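Local coordinates for Alpha/beta hydrolase fold protein (Nakamurella multipartita, PDB 4Y7D) that probably acts as a hydrolase of the alpha/beta hydrolase fold family, at residues T242-G247 with S268-L273. Residues are numbered along the deposited sequence; the frame is centred on the assembly and turned at random.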
ATOM      1  N   THR A 242       7.789  10.273 -10.743  1.00 19.58           N
ATOM      2  CA  THR A 242       6.679   9.901  -9.847  1.00 18.94           C
ATOM      3  C   THR A 242       5.420   9.703 -10.629  1.00 19.41           C
ATOM      4  O   THR A 242       5.076  10.551 -11.482  1.00 20.17           O
ATOM      5  CB  THR A 242       6.456  10.940  -8.714  1.00 19.91           C
ATOM      6  OG1 THR A 242       7.578  10.987  -7.821  1.00 19.74           O
ATOM      7  CG2 THR A 242       5.238  10.578  -7.865  1.00 18.45           C
ATOM      8  N   LEU A 243       4.756   8.566 -10.377  1.00 17.57           N
ATOM      9  CA  LEU A 243       3.473   8.232 -10.944  1.00 18.48           C
ATOM     10  C   LEU A 243       2.523   8.156  -9.771  1.00 18.38           C
ATOM     11  O   LEU A 243       2.756   7.389  -8.859  1.00 18.46           O
ATOM     12  CB  LEU A 243       3.538   6.906 -11.699  1.00 19.02           C
ATOM     13  CG  LEU A 243       2.251   6.223 -12.098  1.00 20.02           C
ATOM     14  CD1 LEU A 243       1.450   7.100 -13.045  1.00 21.77           C
ATOM     15  CD2 LEU A 243       2.570   4.856 -12.732  1.00 21.00           C
ATOM     16  N   VAL A 244       1.446   8.934  -9.833  1.00 17.56           N
ATOM     17  CA  VAL A 244       0.391   8.979  -8.817  1.00 17.26           C
ATOM     18  C   VAL A 244      -0.878   8.386  -9.465  1.00 18.59           C
ATOM     19  O   VAL A 244      -1.239   8.807 -10.560  1.00 18.91           O
ATOM     20  CB  VAL A 244       0.129  10.412  -8.409  1.00 17.44           C
ATOM     21  CG1 VAL A 244      -0.867  10.450  -7.262  1.00 17.32           C
ATOM     22  CG2 VAL A 244       1.431  11.109  -7.995  1.00 18.59           C
ATOM     23  N   VAL A 245      -1.499   7.415  -8.814  1.00 17.88           N
ATOM     24  CA  VAL A 245      -2.641   6.668  -9.372  1.00 18.95           C
ATOM     25  C   VAL A 245      -3.834   6.780  -8.441  1.00 19.90           C
ATOM     26  O   VAL A 245      -3.721   6.421  -7.254  1.00 18.05           O
ATOM     27  CB  VAL A 245      -2.312   5.186  -9.594  1.00 19.27           C
ATOM     28  CG1 VAL A 245      -3.483   4.454 -10.245  1.00 20.26           C
ATOM     29  CG2 VAL A 245      -1.047   5.022 -10.411  1.00 20.51           C
ATOM     30  N   SER A 246      -4.975   7.223  -9.000  1.00 19.47           N
ATOM     31  CA  SER A 246      -6.205   7.378  -8.246  1.00 19.58           C
ATOM     32  C   SER A 246      -7.419   6.806  -8.984  1.00 19.29           C
ATOM     33  O   SER A 246      -7.671   7.079 -10.125  1.00 18.56           O
ATOM     34  CB  SER A 246      -6.460   8.858  -7.922  1.00 20.97           C
ATOM     35  OG  SER A 246      -7.711   9.047  -7.274  1.00 21.55           O
ATOM     36  N   GLY A 247      -8.197   6.010  -8.278  1.00 18.96           N
ATOM     37  CA  GLY A 247      -9.502   5.576  -8.755  1.00 19.22           C
ATOM     38  C   GLY A 247     -10.530   6.619  -8.397  1.00 19.68           C
ATOM     39  O   GLY A 247     -10.604   7.071  -7.235  1.00 19.66           O
ATOM     40  N   SER A 268       5.613  15.119 -11.910  1.00 20.90           N
ATOM     41  CA  SER A 268       4.805  13.912 -11.671  1.00 19.80           C
ATOM     42  C   SER A 268       3.713  13.761 -12.682  1.00 20.69           C
ATOM     43  O   SER A 268       3.300  14.724 -13.347  1.00 20.72           O
ATOM     44  CB  SER A 268       4.236  13.885 -10.218  1.00 19.55           C
ATOM     45  OG  SER A 268       3.240  14.851 -10.085  1.00 21.49           O
ATOM     46  N   GLU A 269       3.290  12.525 -12.852  1.00 20.70           N
ATOM     47  CA  GLU A 269       2.179  12.146 -13.705  0.60 21.75           C
ATOM     48  C   GLU A 269       1.039  11.628 -12.828  1.00 20.53           C
ATOM     49  O   GLU A 269       1.288  10.820 -11.921  1.00 20.96           O
ATOM     50  CB  GLU A 269       2.581  11.008 -14.624  0.60 23.46           C
ATOM     51  CG  GLU A 269       3.764  11.286 -15.504  0.60 26.46           C
ATOM     52  CD  GLU A 269       4.063  10.093 -16.392  0.60 29.80           C
ATOM     53  OE1 GLU A 269       3.805   8.902 -16.019  0.60 35.51           O
ATOM     54  OE2 GLU A 269       4.551  10.350 -17.483  0.60 36.25           O
ATOM     55  N   LEU A 270      -0.176  12.068 -13.105  1.00 19.31           N
ATOM     56  CA  LEU A 270      -1.369  11.610 -12.405  1.00 19.73           C
ATOM     57  C   LEU A 270      -2.225  10.800 -13.368  1.00 18.85           C
ATOM     58  O   LEU A 270      -2.548  11.263 -14.463  1.00 18.12           O
ATOM     59  CB  LEU A 270      -2.172  12.823 -11.912  1.00 20.58           C
ATOM     60  CG  LEU A 270      -3.459  12.556 -11.144  1.00 20.50           C
ATOM     61  CD1 LEU A 270      -3.284  11.672  -9.911  1.00 19.83           C
ATOM     62  CD2 LEU A 270      -4.001  13.933 -10.772  1.00 22.66           C
ATOM     63  N   VAL A 271      -2.584   9.585 -12.960  1.00 18.97           N
ATOM     64  CA  VAL A 271      -3.449   8.710 -13.735  1.00 19.18           C
ATOM     65  C   VAL A 271      -4.733   8.424 -12.939  1.00 19.34           C
ATOM     66  O   VAL A 271      -4.694   7.876 -11.818  1.00 20.40           O
ATOM     67  CB  VAL A 271      -2.703   7.392 -14.081  1.00 20.03           C
ATOM     68  CG1 VAL A 271      -3.633   6.369 -14.661  1.00 20.39           C
ATOM     69  CG2 VAL A 271      -1.541   7.682 -15.012  1.00 21.75           C
ATOM     70  N   HIS A 272      -5.865   8.775 -13.532  1.00 19.42           N
ATOM     71  CA  HIS A 272      -7.175   8.485 -13.001  1.00 20.13           C
ATOM     72  C   HIS A 272      -7.745   7.198 -13.626  1.00 20.36           C
ATOM     73  O   HIS A 272      -7.653   6.986 -14.838  1.00 20.79           O
ATOM     74  CB  HIS A 272      -8.141   9.630 -13.332  1.00 20.06           C
ATOM     75  CG  HIS A 272      -7.710  10.950 -12.819  1.00 20.85           C
ATOM     76  ND1 HIS A 272      -7.837  11.322 -11.487  1.00 21.91           N
ATOM     77  CD2 HIS A 272      -7.142  12.005 -13.450  1.00 22.04           C
ATOM     78  CE1 HIS A 272      -7.375  12.544 -11.338  1.00 21.72           C
ATOM     79  NE2 HIS A 272      -6.937  12.974 -12.511  1.00 22.78           N
ATOM     80  N   LEU A 273      -8.390   6.377 -12.806  1.00 19.42           N
ATOM     81  CA  LEU A 273      -9.075   5.205 -13.265  1.00 20.54           C
ATOM     82  C   LEU A 273     -10.555   5.469 -12.944  1.00 21.37           C
ATOM     83  O   LEU A 273     -10.951   5.517 -11.774  1.00 21.45           O
ATOM     84  CB  LEU A 273      -8.513   3.972 -12.557  1.00 20.30           C
ATOM     85  CG  LEU A 273      -7.135   3.520 -13.060  1.00 20.22           C
ATOM     86  CD1 LEU A 273      -6.505   2.555 -12.106  1.00 19.89           C
ATOM     87  CD2 LEU A 273      -7.212   2.921 -14.472  1.00 21.09           C
TER
HETATM   88  O   HOH W   1      -9.138  10.295  -9.245  1.00 24.41           O
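Thr242 O accepts a hydrogen bond from Glu269 N at 3.0 Å and starts a run of five backbone hydrogen bonds between two parallel strands. Leu243 turns its side chain to the face it shares with Glu269, Val245, Val271 and Leu273. Leu243 CG lies anti to the backbone N (chi1 166°), which carries Leu243 CD1 to Val271 CG2 at 3.6 Å. Helix 288-299 covers this face; in the conformer given, Glu269 OE1 forms a salt bridge with Arg293 of this helix. Val244 N donates to Glu269 O at 2.8 Å, and Val244 O accepts from Val271 N. On the other face, Val244 CG1 meets Leu270 CD1 at 3.8 Å. Back on the Leu243 face, Val245 CG1 touches Leu273 CD1 at 4.0 Å. Ser246 N binds Val271 O, and Ser246 O receives Leu273 N. One water joins the side chains of Ser246 and His272, 2.7 Å from Ser246 OG and in the plane of the imidazole at ND1. Gly247 CA makes a CA-H...O contact with Leu273 O at 3.3 Å. Strand 269-273 is the outermost strand at this end of the sheet. With helix 255-264 the pair forms a beta-alpha-beta unit, the last two strands of the alpha/beta hydrolase fold.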